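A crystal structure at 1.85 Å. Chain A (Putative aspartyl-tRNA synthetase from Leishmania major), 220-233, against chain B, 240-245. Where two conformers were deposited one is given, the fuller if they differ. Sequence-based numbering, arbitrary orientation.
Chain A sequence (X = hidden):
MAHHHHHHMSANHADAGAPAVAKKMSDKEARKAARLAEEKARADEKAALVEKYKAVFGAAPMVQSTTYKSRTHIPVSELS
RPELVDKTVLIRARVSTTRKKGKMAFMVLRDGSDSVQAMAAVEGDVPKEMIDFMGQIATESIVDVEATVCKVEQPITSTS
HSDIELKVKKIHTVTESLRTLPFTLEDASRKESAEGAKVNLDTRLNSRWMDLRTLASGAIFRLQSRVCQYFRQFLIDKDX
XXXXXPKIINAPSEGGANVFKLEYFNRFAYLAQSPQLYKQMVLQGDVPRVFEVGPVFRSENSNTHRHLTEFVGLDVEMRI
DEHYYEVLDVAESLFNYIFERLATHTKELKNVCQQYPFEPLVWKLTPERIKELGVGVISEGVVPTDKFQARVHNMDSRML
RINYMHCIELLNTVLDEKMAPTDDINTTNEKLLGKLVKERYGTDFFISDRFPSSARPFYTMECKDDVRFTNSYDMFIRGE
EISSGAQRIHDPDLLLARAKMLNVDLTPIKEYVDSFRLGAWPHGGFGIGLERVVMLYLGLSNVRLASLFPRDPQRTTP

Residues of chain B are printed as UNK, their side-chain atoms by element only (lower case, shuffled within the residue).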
ATOM      1  N   ILE A 220     -15.616 -10.650   0.147  1.00 15.70           N
ATOM      2  CA  ILE A 220     -14.221 -11.079   0.311  1.00 16.13           C
ATOM      3  C   ILE A 220     -13.261  -9.939   0.004  1.00 15.53           C
ATOM      4  O   ILE A 220     -12.287  -9.707   0.735  1.00 17.22           O
ATOM      5  CB  ILE A 220     -13.933 -12.305  -0.571  1.00 15.75           C
ATOM      6  CG1 ILE A 220     -14.670 -13.528  -0.033  1.00 18.83           C
ATOM      7  CG2 ILE A 220     -12.452 -12.559  -0.664  1.00 15.12           C
ATOM      8  CD1 ILE A 220     -14.641 -14.728  -0.998  1.00 15.82           C
ATOM      9  N   PHE A 221     -13.523  -9.187  -1.065  1.00 15.26           N
ATOM     10  CA  PHE A 221     -12.534  -8.185  -1.436  1.00 18.95           C
ATOM     11  C   PHE A 221     -12.685  -6.890  -0.653  1.00 17.73           C
ATOM     12  O   PHE A 221     -11.695  -6.176  -0.487  1.00 15.93           O
ATOM     13  CB  PHE A 221     -12.575  -7.969  -2.947  1.00 17.20           C
ATOM     14  CG  PHE A 221     -12.031  -9.153  -3.688  1.00 17.27           C
ATOM     15  CD1 PHE A 221     -12.872 -10.036  -4.328  1.00 17.45           C
ATOM     16  CD2 PHE A 221     -10.665  -9.422  -3.657  1.00 17.61           C
ATOM     17  CE1 PHE A 221     -12.363 -11.152  -4.970  1.00 15.70           C
ATOM     18  CE2 PHE A 221     -10.148 -10.542  -4.277  1.00 17.07           C
ATOM     19  CZ  PHE A 221     -11.005 -11.407  -4.945  1.00 16.35           C
ATOM     20  N   ARG A 222     -13.871  -6.599  -0.122  1.00 17.53           N
ATOM     21  CA  ARG A 222     -13.967  -5.543   0.881  1.00 15.88           C
ATOM     22  C   ARG A 222     -13.153  -5.905   2.125  1.00 13.48           C
ATOM     23  O   ARG A 222     -12.467  -5.050   2.699  1.00 16.04           O
ATOM     24  CB  ARG A 222     -15.429  -5.295   1.246  1.00 13.56           C
ATOM     25  CG  ARG A 222     -16.255  -4.676   0.091  1.00 20.68           C
ATOM     26  CD  ARG A 222     -17.729  -4.575   0.467  1.00 28.00           C
ATOM     27  NE  ARG A 222     -17.878  -3.694   1.614  1.00 38.77           N
ATOM     28  CZ  ARG A 222     -18.118  -2.386   1.524  1.00 48.12           C
ATOM     29  NH1 ARG A 222     -18.260  -1.813   0.333  1.00 42.29           N
ATOM     30  NH2 ARG A 222     -18.223  -1.653   2.627  1.00 47.31           N
ATOM     31  N   LEU A 223     -13.238  -7.163   2.569  1.00 12.45           N
ATOM     32  CA  LEU A 223     -12.435  -7.578   3.724  1.00 12.35           C
ATOM     33  C   LEU A 223     -10.945  -7.565   3.407  1.00 11.93           C
ATOM     34  O   LEU A 223     -10.136  -7.178   4.250  1.00 13.21           O
ATOM     35  CB  LEU A 223     -12.870  -8.969   4.209  1.00 12.82           C
ATOM     36  CG  LEU A 223     -14.293  -8.991   4.778  1.00 17.75           C
ATOM     37  CD1 LEU A 223     -14.762 -10.437   4.938  1.00 19.21           C
ATOM     38  CD2 LEU A 223     -14.344  -8.250   6.109  1.00 19.15           C
ATOM     39  N   GLN A 224     -10.562  -7.932   2.183  1.00 12.46           N
ATOM     40  CA  GLN A 224      -9.157  -7.829   1.809  1.00 13.55           C
ATOM     41  C   GLN A 224      -8.654  -6.394   1.949  1.00 18.01           C
ATOM     42  O   GLN A 224      -7.552  -6.153   2.468  1.00 13.89           O
ATOM     43  CB  GLN A 224      -8.951  -8.331   0.376  1.00 14.53           C
ATOM     44  CG  GLN A 224      -7.466  -8.619   0.037  1.00 13.32           C
ATOM     45  CD  GLN A 224      -7.154  -8.378  -1.437  1.00 17.58           C
ATOM     46  OE1 GLN A 224      -6.995  -7.237  -1.867  1.00 23.10           O
ATOM     47  NE2 GLN A 224      -7.097  -9.444  -2.210  1.00 15.07           N
ATOM     48  N   SER A 225      -9.453  -5.429   1.496  1.00 16.02           N
ATOM     49  CA  SER A 225      -9.097  -4.030   1.681  1.00 14.50           C
ATOM     50  C   SER A 225      -8.946  -3.686   3.159  1.00 10.73           C
ATOM     51  O   SER A 225      -8.028  -2.937   3.543  1.00 11.57           O
ATOM     52  CB  SER A 225     -10.164  -3.133   1.033  1.00 14.76           C
ATOM     53  OG  SER A 225      -9.836  -1.768   1.228  1.00 17.82           O
ATOM     54  N   ARG A 226      -9.855  -4.189   4.009  1.00 13.51           N
ATOM     55  CA  ARG A 226      -9.757  -3.881   5.438  1.00 11.96           C
ATOM     56  C   ARG A 226      -8.500  -4.483   6.059  1.00 12.62           C
ATOM     57  O   ARG A 226      -7.892  -3.864   6.940  1.00 14.65           O
ATOM     58  CB  ARG A 226     -10.993  -4.380   6.203  1.00 14.72           C
ATOM     59  CG  ARG A 226     -12.305  -3.721   5.834  1.00 15.16           C
ATOM     60  CD  ARG A 226     -12.278  -2.172   5.959  1.00 15.51           C
ATOM     61  NE  ARG A 226     -13.628  -1.632   5.807  1.00 16.83           N
ATOM     62  CZ  ARG A 226     -13.943  -0.337   5.840  1.00 26.02           C
ATOM     63  NH1 ARG A 226     -13.000   0.584   6.010  1.00 26.23           N
ATOM     64  NH2 ARG A 226     -15.209   0.044   5.685  1.00 26.91           N
ATOM     65  N   VAL A 227      -8.085  -5.680   5.620  1.00 12.43           N
ATOM     66  CA  VAL A 227      -6.831  -6.249   6.150  1.00 14.31           C
ATOM     67  C   VAL A 227      -5.656  -5.309   5.874  1.00 18.05           C
ATOM     68  O   VAL A 227      -4.846  -5.019   6.770  1.00 16.07           O
ATOM     69  CB  VAL A 227      -6.555  -7.654   5.572  1.00 18.45           C
ATOM     70  CG1 VAL A 227      -5.136  -8.120   5.995  1.00 13.13           C
ATOM     71  CG2 VAL A 227      -7.616  -8.665   6.027  1.00 14.13           C
ATOM     72  N   CYS A 228      -5.517  -4.849   4.617  1.00 14.83           N
ATOM     73  CA  CYS A 228      -4.472  -3.867   4.298  1.00 13.10           C
ATOM     74  C   CYS A 228      -4.591  -2.624   5.171  1.00 17.20           C
ATOM     75  O   CYS A 228      -3.601  -2.128   5.718  1.00 13.09           O
ATOM     76  CB  CYS A 228      -4.548  -3.466   2.813  1.00 18.48           C
ATOM     77  SG  CYS A 228      -4.095  -4.799   1.672  1.00 23.54           S
ATOM     78  N   GLN A 229      -5.806  -2.084   5.277  1.00 12.84           N
ATOM     79  CA  GLN A 229      -6.029  -0.879   6.071  1.00 13.13           C
ATOM     80  C   GLN A 229      -5.563  -1.039   7.518  1.00 19.22           C
ATOM     81  O   GLN A 229      -4.869  -0.166   8.063  1.00 14.08           O
ATOM     82  CB  GLN A 229      -7.509  -0.538   6.033  1.00 11.29           C
ATOM     83  CG  GLN A 229      -7.874   0.630   6.893  1.00 12.33           C
ATOM     84  CD  GLN A 229      -9.368   0.911   6.841  1.00 17.25           C
ATOM     85  OE1 GLN A 229     -10.068   0.445   5.936  1.00 17.46           O
ATOM     86  NE2 GLN A 229      -9.862   1.661   7.818  1.00 17.52           N
ATOM     87  N   TYR A 230      -5.975  -2.133   8.178  1.00 16.97           N
ATOM     88  CA  TYR A 230      -5.634  -2.298   9.591  1.00 15.37           C
ATOM     89  C   TYR A 230      -4.174  -2.691   9.773  1.00 14.13           C
ATOM     90  O   TYR A 230      -3.540  -2.275  10.751  1.00 16.42           O
ATOM     91  CB  TYR A 230      -6.571  -3.327  10.237  1.00 13.59           C
ATOM     92  CG  TYR A 230      -8.023  -2.904  10.145  1.00 14.51           C
ATOM     93  CD1 TYR A 230      -8.386  -1.570  10.350  1.00 18.32           C
ATOM     94  CD2 TYR A 230      -9.035  -3.833   9.858  1.00 19.60           C
ATOM     95  CE1 TYR A 230      -9.710  -1.167  10.264  1.00 23.42           C
ATOM     96  CE2 TYR A 230     -10.367  -3.435   9.792  1.00 20.76           C
ATOM     97  CZ  TYR A 230     -10.688  -2.103   9.991  1.00 23.87           C
ATOM     98  OH  TYR A 230     -11.992  -1.688   9.918  1.00 22.28           O
ATOM     99  N   PHE A 231      -3.615  -3.461   8.843  1.00 13.12           N
ATOM    100  CA  PHE A 231      -2.162  -3.698   8.847  1.00 13.02           C
ATOM    101  C   PHE A 231      -1.388  -2.380   8.881  1.00 16.55           C
ATOM    102  O   PHE A 231      -0.535  -2.158   9.755  1.00 13.58           O
ATOM    103  CB  PHE A 231      -1.776  -4.520   7.604  1.00 10.06           C
ATOM    104  CG  PHE A 231      -0.279  -4.706   7.408  1.00 14.81           C
ATOM    105  CD1 PHE A 231       0.390  -5.742   8.055  1.00 15.04           C
ATOM    106  CD2 PHE A 231       0.449  -3.875   6.544  1.00 19.24           C
ATOM    107  CE1 PHE A 231       1.777  -5.942   7.869  1.00 12.50           C
ATOM    108  CE2 PHE A 231       1.824  -4.048   6.353  1.00 13.74           C
ATOM    109  CZ  PHE A 231       2.501  -5.114   7.035  1.00 11.55           C
ATOM    110  N   ARG A 232      -1.670  -1.484   7.929  1.00 12.60           N
ATOM    111  CA  ARG A 232      -0.928  -0.225   7.866  0.52 12.90           C
ATOM    112  C   ARG A 232      -1.223   0.664   9.070  1.00 15.11           C
ATOM    113  O   ARG A 232      -0.318   1.308   9.620  1.00 13.39           O
ATOM    114  CB  ARG A 232      -1.258   0.524   6.579  0.52 10.69           C
ATOM    115  CG  ARG A 232      -0.753  -0.115   5.298  0.52 11.07           C
ATOM    116  CD  ARG A 232      -0.960   0.866   4.144  0.52 14.30           C
ATOM    117  NE  ARG A 232      -2.341   1.348   4.123  0.52 14.57           N
ATOM    118  CZ  ARG A 232      -3.353   0.712   3.537  0.52 18.90           C
ATOM    119  NH1 ARG A 232      -3.136  -0.427   2.885  0.52 15.88           N
ATOM    120  NH2 ARG A 232      -4.580   1.231   3.573  0.52 16.49           N
ATOM    121  N   GLN A 233      -2.479   0.724   9.505  1.00 13.31           N
ATOM    122  CA  GLN A 233      -2.779   1.662  10.589  1.00 15.38           C
ATOM    123  C   GLN A 233      -2.104   1.256  11.887  1.00 16.22           C
ATOM    124  O   GLN A 233      -1.616   2.115  12.627  1.00 16.25           O
ATOM    125  CB  GLN A 233      -4.284   1.801  10.810  1.00 15.58           C
ATOM    126  CG  GLN A 233      -4.599   2.999  11.693  1.00 20.01           C
ATOM    127  CD  GLN A 233      -3.969   4.302  11.176  1.00 30.22           C
ATOM    128  OE1 GLN A 233      -4.202   4.709  10.031  1.00 24.69           O
ATOM    129  NE2 GLN A 233      -3.165   4.956  12.021  1.00 25.29           N
TER
ATOM    130  N   UNK B 240     -13.395   4.892  -0.650  1.00 12.12           N
ATOM    131  CA  UNK B 240     -12.701   4.160  -1.709  1.00 11.17           C
ATOM    132  C   UNK B 240     -12.147   2.858  -1.144  1.00 16.56           C
ATOM    133  O   UNK B 240     -11.587   2.846  -0.052  1.00 17.31           O
ATOM    134  c   UNK B 240     -11.994   6.112  -3.159  1.00 11.23           C
ATOM    135  c   UNK B 240     -12.269   7.090  -5.363  1.00 12.87           C
ATOM    136  c   UNK B 240     -12.970   8.312  -3.424  1.00 17.68           C
ATOM    137  c   UNK B 240     -11.547   4.985  -2.284  1.00 10.39           C
ATOM    138  c   UNK B 240     -12.842   8.221  -4.810  1.00 15.07           C
ATOM    139  c   UNK B 240     -11.854   6.038  -4.536  1.00 12.99           C
ATOM    140  c   UNK B 240     -12.539   7.252  -2.606  1.00 15.98           C
ATOM    141  N   UNK B 241     -12.319   1.773  -1.900  1.00 13.85           N
ATOM    142  CA  UNK B 241     -11.829   0.451  -1.531  0.63 18.34           C
ATOM    143  C   UNK B 241     -10.441   0.226  -2.134  1.00 17.93           C
ATOM    144  O   UNK B 241     -10.216   0.507  -3.311  1.00 13.00           O
ATOM    145  c   UNK B 241     -12.813  -0.607  -2.036  0.63 19.66           C
ATOM    146  s   UNK B 241     -12.575  -2.268  -1.396  0.63 20.84           S
ATOM    147  N   UNK B 242      -9.509  -0.285  -1.332  1.00 13.08           N
ATOM    148  CA  UNK B 242      -8.191  -0.617  -1.878  1.00 12.93           C
ATOM    149  C   UNK B 242      -8.244  -1.901  -2.711  1.00 16.47           C
ATOM    150  O   UNK B 242      -8.834  -2.904  -2.289  1.00 13.67           O
ATOM    151  c   UNK B 242      -7.169  -0.786  -0.742  1.00 10.38           C
ATOM    152  o   UNK B 242      -3.466  -1.155  -0.674  1.00 26.88           O
ATOM    153  o   UNK B 242      -4.933  -0.748   0.893  1.00 20.67           O
ATOM    154  c   UNK B 242      -5.753  -1.055  -1.328  1.00 13.08           C
ATOM    155  c   UNK B 242      -4.642  -0.971  -0.296  1.00 24.03           C
ATOM    156  N   UNK B 243      -7.580  -1.900  -3.871  1.00 11.84           N
ATOM    157  CA  UNK B 243      -7.477  -3.114  -4.677  1.00 14.38           C
ATOM    158  C   UNK B 243      -6.009  -3.424  -4.932  1.00 14.46           C
ATOM    159  O   UNK B 243      -5.134  -2.558  -4.839  1.00 11.12           O
ATOM    160  c   UNK B 243      -8.232  -3.035  -6.025  1.00 17.21           C
ATOM    161  c   UNK B 243      -8.281  -1.917  -8.367  1.00 17.53           C
ATOM    162  c   UNK B 243      -9.768  -2.778  -5.800  1.00 10.58           C
ATOM    163  c   UNK B 243      -7.572  -2.018  -6.973  1.00 13.64           C
ATOM    164  N   UNK B 244      -5.756  -4.691  -5.252  1.00 12.70           N
ATOM    165  CA  UNK B 244      -4.437  -5.151  -5.687  1.00 13.82           C
ATOM    166  C   UNK B 244      -4.639  -5.923  -6.975  1.00 16.52           C
ATOM    167  O   UNK B 244      -5.281  -6.975  -6.978  1.00 16.44           O
ATOM    168  c   UNK B 244      -2.238  -4.441  -3.235  1.00 14.43           C
ATOM    169  n   UNK B 244      -4.147  -4.996  -2.332  1.00 19.61           N
ATOM    170  c   UNK B 244      -3.336  -5.197  -3.431  1.00 12.18           C
ATOM    171  c   UNK B 244      -3.762  -6.009  -4.611  1.00 13.28           C
ATOM    172  c   UNK B 244      -3.535  -4.191  -1.482  1.00 14.88           C
ATOM    173  n   UNK B 244      -2.372  -3.842  -2.007  1.00 19.45           N
ATOM    174  N   UNK B 245      -4.130  -5.387  -8.060  1.00 14.41           N
ATOM    175  CA  UNK B 245      -4.281  -6.004  -9.367  1.00 17.07           C
ATOM    176  C   UNK B 245      -2.932  -6.498  -9.864  1.00 12.52           C
ATOM    177  O   UNK B 245      -1.884  -6.040  -9.391  1.00 13.56           O
ATOM    178  o   UNK B 245      -4.093  -3.860 -10.560  1.00 17.32           O
ATOM    179  c   UNK B 245      -4.896  -5.004 -10.368  1.00 15.43           C
TER
HETATM  180  O   HOH W   1     -10.259  -5.292  -2.864  1.00 27.96           O
HETATM  181  O   HOH W   2      -6.142  -9.066  -5.071  1.00 18.28           O
HETATM  182  O   HOH W   3      -7.882  -6.486  -4.296  1.00 19.20           O
HETATM  183  O   HOH W   4      -6.985  -4.679  -0.796  1.00 19.76           O
HETATM  184  O   HOH W   5      -6.744   0.118   2.633  1.00 20.16           O

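Position 240 of chain B opens the segment with seven side-chain carbons, one leading into a six-membered ring. With no oxygen on the ring this is Phe B240. Its CA-to-CB bond points away from the helix and its side chain makes no contact with the helix stretch, so it adds nothing here.

Position 241 carries one carbon and then a sulfur. The sulfur of 241 lies 3.5 Å from CB of Ser A225 and 4.1 Å from the backbone O of Phe A221. One carbon and a sulfur make a cysteine: Cys B241. It points toward the helix in the t rotamer, and its SG packs against CB of Ser A225.

Position 242 has three carbons in an unbranched run, the third carrying two oxygens. One oxygen of 242 sits 2.7 Å from NH1 of Arg A232, while the backbone N of 242 lies 3.0 Å from OG of Ser A225. A carboxylate on a three-carbon chain makes this Glu B242. Chi1 and chi2 are both t, so the chain is extended and its charge is carried along the helix toward the arginine. The contact of NH1 of Arg A232 with OE1 of Glu B242 is a salt bridge with a hydrogen bond in it, and the carboxylate oxygen meets the guanidinium at its edge, near its plane.

At position 243 four carbons fork at the first, one arm two carbons long, which is Ile B243. It points away and makes no contact with the helix stretch, reversing the direction of its neighbor as an extended backbone does.

Position 244 turns back toward chain A with one carbon and a five-membered ring of three carbons and two nitrogens, which reaches SG of Cys A228 and OE1 of Gln A224. The ring is an imidazole: His B244. Its CE1 approaches SG of Cys A228 at 3.3 Å, the sulfur lying oblique to the ring. OE1 of Gln A224 is at the ring edge, 3.7 Å from ND1 of His B244, and water supplies the links between these two residues. Water 3 donates to OE1 of Gln A224 and accepts from the backbone N of His B244; water 2 accepts from NE2 of Gln A224 and donates to the backbone O of His B244.

Position 245 shows one carbon and one oxygen, so it is Ser B245, out of reach of the helix and hydrogen-bonded elsewhere in the structure.

The rule is one of direction: 241, 242 and 244 point toward chain A while 240 and 243 point away, with strict alternation only from 242 to 244. On the helix, Ser A225, Cys A228 and Arg A232 point their CA-to-CB bonds toward the segment, and Gln A224 starts sideways but brings its end nearer. Small side chains at Ser A225 and Cys A228 accompany a close approach, 5.0 Å between CA of Ser A225 and CA of Glu B242, and the serine hydroxyl accepts the strand's backbone N-H. Direct polar bonds thus gather on Glu B242, held at its backbone and at its carboxylate. Water completes the fit: water 1 donates to the backbone O of both Phe A221 and Glu B242, and water 5 accepts from NH2 of Arg A232 within hydrogen-bonding reach of OE1 of Glu B242, though it has more acceptors near it than protons to give.

Chain B, residues 240-245: FCEIHS
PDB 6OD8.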